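Local coordinates for hydrolase, haloacid dehalogenase-like family (Pseudomonas syringae pv. tomato, PDB 3S6J) that is a haloacid dehalogenase-like hydrolase that binds calcium in its active site and probably acts as a sugar phosphatase, at the interface of chains A and B. Residues are numbered along the deposited sequence; one frame, centred on the assembly and turned at random. Chains: chain A/B, Hydrolase, haloacid dehalogenase-like family.

The interface of chains A and B. Residues chain A 19, 22, 93, 191-192, 194, 210; chain B 40, 42.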
ATOM      1  N   ASP A  19      10.733   3.128  -6.911  1.00 26.61           N
ATOM      2  CA  ASP A  19       9.331   3.046  -6.588  1.00 27.99           C
ATOM      3  C   ASP A  19       8.744   1.890  -7.376  1.00 30.37           C
ATOM      4  O   ASP A  19       8.143   2.097  -8.431  1.00 29.33           O
ATOM      5  CB  ASP A  19       8.629   4.354  -6.955  1.00 26.62           C
ATOM      6  CG  ASP A  19       7.155   4.345  -6.591  1.00 29.19           C
ATOM      7  OD1 ASP A  19       6.707   3.408  -5.876  1.00 29.34           O
ATOM      8  OD2 ASP A  19       6.444   5.275  -7.022  1.00 28.66           O
ATOM      9  N   TYR A  22       4.705  -1.374  -5.727  1.00 28.12           N
ATOM     10  CA  TYR A  22       3.398  -1.595  -6.321  1.00 27.08           C
ATOM     11  C   TYR A  22       3.441  -2.419  -7.618  1.00 29.32           C
ATOM     12  O   TYR A  22       2.498  -3.154  -7.933  1.00 27.81           O
ATOM     13  CB  TYR A  22       2.666  -0.273  -6.473  1.00 28.12           C
ATOM     14  CG  TYR A  22       2.351   0.338  -5.120  1.00 30.33           C
ATOM     15  CD1 TYR A  22       3.344   0.963  -4.369  1.00 29.00           C
ATOM     16  CD2 TYR A  22       1.074   0.253  -4.571  1.00 28.63           C
ATOM     17  CE1 TYR A  22       3.067   1.519  -3.132  1.00 27.02           C
ATOM     18  CE2 TYR A  22       0.788   0.807  -3.341  1.00 28.00           C
ATOM     19  CZ  TYR A  22       1.797   1.430  -2.617  1.00 29.30           C
ATOM     20  OH  TYR A  22       1.545   1.955  -1.364  1.00 29.13           O
ATOM     21  N   LEU A  93      13.050   6.930  -6.713  1.00 26.22           N
ATOM     22  CA  LEU A  93      12.324   7.703  -5.713  1.00 28.05           C
ATOM     23  C   LEU A  93      13.084   8.994  -5.469  1.00 25.94           C
ATOM     24  O   LEU A  93      14.307   9.004  -5.559  1.00 27.22           O
ATOM     25  CB  LEU A  93      12.227   6.904  -4.406  1.00 25.62           C
ATOM     26  CG  LEU A  93      11.167   5.795  -4.421  1.00 26.24           C
ATOM     27  CD1 LEU A  93      11.521   4.654  -3.471  1.00 26.33           C
ATOM     28  CD2 LEU A  93       9.783   6.384  -4.108  1.00 24.18           C
ATOM     29  N   LEU A 191       9.008   5.232   4.240  1.00 24.00           N
ATOM     30  CA  LEU A 191       7.573   5.075   4.006  1.00 25.64           C
ATOM     31  C   LEU A 191       7.243   4.735   2.540  1.00 26.77           C
ATOM     32  O   LEU A 191       6.101   4.403   2.212  1.00 25.45           O
ATOM     33  CB  LEU A 191       6.834   6.357   4.391  1.00 25.35           C
ATOM     34  CG  LEU A 191       6.764   6.744   5.875  1.00 27.51           C
ATOM     35  CD1 LEU A 191       5.884   7.998   6.089  1.00 22.17           C
ATOM     36  CD2 LEU A 191       6.238   5.596   6.692  1.00 25.00           C
ATOM     37  N   SER A 192       8.256   4.820   1.681  1.00 26.34           N
ATOM     38  CA  SER A 192       8.072   4.822   0.227  1.00 25.32           C
ATOM     39  C   SER A 192       7.727   3.435  -0.311  1.00 25.93           C
ATOM     40  O   SER A 192       7.523   3.244  -1.512  1.00 25.13           O
ATOM     41  CB  SER A 192       9.335   5.374  -0.431  1.00 23.76           C
ATOM     42  OG  SER A 192      10.476   4.646   0.003  1.00 25.88           O
ATOM     43  N   GLY A 194       5.171   1.857   1.135  1.00 26.60           N
ATOM     44  CA  GLY A 194       3.809   1.692   1.598  1.00 27.67           C
ATOM     45  C   GLY A 194       3.628   1.037   2.971  1.00 29.42           C
ATOM     46  O   GLY A 194       2.507   0.791   3.338  1.00 32.33           O
ATOM     47  N   GLU A 210      10.354   9.595   5.090  1.00 24.32           N
ATOM     48  CA  GLU A 210       9.404   9.467   4.003  1.00 26.05           C
ATOM     49  C   GLU A 210       9.988   8.704   2.830  1.00 26.24           C
ATOM     50  O   GLU A 210       9.342   7.816   2.300  1.00 25.40           O
ATOM     51  CB  GLU A 210       8.941  10.850   3.541  1.00 25.22           C
ATOM     52  CG  GLU A 210       8.198  11.629   4.631  1.00 28.49           C
ATOM     53  CD  GLU A 210       7.410  12.803   4.057  1.00 33.00           C
ATOM     54  OE1 GLU A 210       7.711  13.222   2.916  1.00 35.47           O
ATOM     55  OE2 GLU A 210       6.482  13.299   4.736  1.00 35.03           O
TER
ATOM     56  N   ALA B  40       5.340   9.561  -6.070  1.00 29.04           N
ATOM     57  CA  ALA B  40       5.575   8.165  -5.708  1.00 27.61           C
ATOM     58  C   ALA B  40       4.238   7.513  -5.372  1.00 28.81           C
ATOM     59  O   ALA B  40       3.324   8.148  -4.850  1.00 27.47           O
ATOM     60  CB  ALA B  40       6.552   8.052  -4.536  1.00 25.50           C
ATOM     61  N   TRP B  42       3.264   5.459  -3.017  1.00 26.69           N
ATOM     62  CA  TRP B  42       2.838   5.444  -1.608  1.00 27.28           C
ATOM     63  C   TRP B  42       2.059   6.730  -1.216  1.00 29.08           C
ATOM     64  O   TRP B  42       1.085   6.664  -0.444  1.00 26.98           O
ATOM     65  CB  TRP B  42       4.020   5.203  -0.659  1.00 25.56           C
ATOM     66  CG  TRP B  42       4.901   6.409  -0.490  1.00 27.37           C
ATOM     67  CD1 TRP B  42       5.883   6.835  -1.338  1.00 27.43           C
ATOM     68  CD2 TRP B  42       4.880   7.339   0.601  1.00 25.20           C
ATOM     69  NE1 TRP B  42       6.469   7.985  -0.839  1.00 26.21           N
ATOM     70  CE2 TRP B  42       5.869   8.308   0.346  1.00 28.54           C
ATOM     71  CE3 TRP B  42       4.112   7.447   1.762  1.00 28.46           C
ATOM     72  CZ2 TRP B  42       6.104   9.386   1.206  1.00 28.06           C
ATOM     73  CZ3 TRP B  42       4.352   8.503   2.620  1.00 28.34           C
ATOM     74  CH2 TRP B  42       5.343   9.460   2.334  1.00 28.76           C
TER
HETATM   75  O   HOH W   1       5.875   4.468  -3.521  1.00 24.76           O
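With CG between its own backbone N and carbonyl carbon, chi1 75°, and chi2 -81°, B:Trp42 presents one indole face to A:Leu191 and A:Ser192. The backbone of A:Leu191 and A:Ser192 lies over that face. A:Ser192 CA stands above the five-membered ring, 3.6 Å from its centroid, in a CH-pi contact. A:Leu191 CB does the same over the six-membered ring of B:Trp42, at 4.0 Å from its centroid. The carbonyl O of A:Leu191 also lies above the ring plane, toward the rim, 3.6 Å from B:Trp42 CD2. A:Glu210 O lies over the same face toward the rim, and its CB comes to the rim of the benzo ring, 4.0 Å from B:Trp42 CZ2.

The polar link is a water. The O of water 1 takes the backbone N-H of B:Trp42, 2.8 Å from N, 150° at H. Water 1 O lies 2.9 Å from the carbonyl O of A:Ser192. Water 1 O is also 2.7 Å from the carboxylate OD1 of A:Asp19. The other carboxylate oxygen, OD2, rests against the backbone of B:Ala40. The methyl CB of B:Ala40 packs on A:Leu93 CD2 at 3.7 Å.

The patch has a two-fold twin; the dimer may not be biological. Each chain is the haloacid dehalogenase-like hydrolase domain of a longer protein. B:Trp42 lies in the first turn of helix 41-47, in the likely cap region. It meets 3-10 helix 191-193, directly after core strand 186-190.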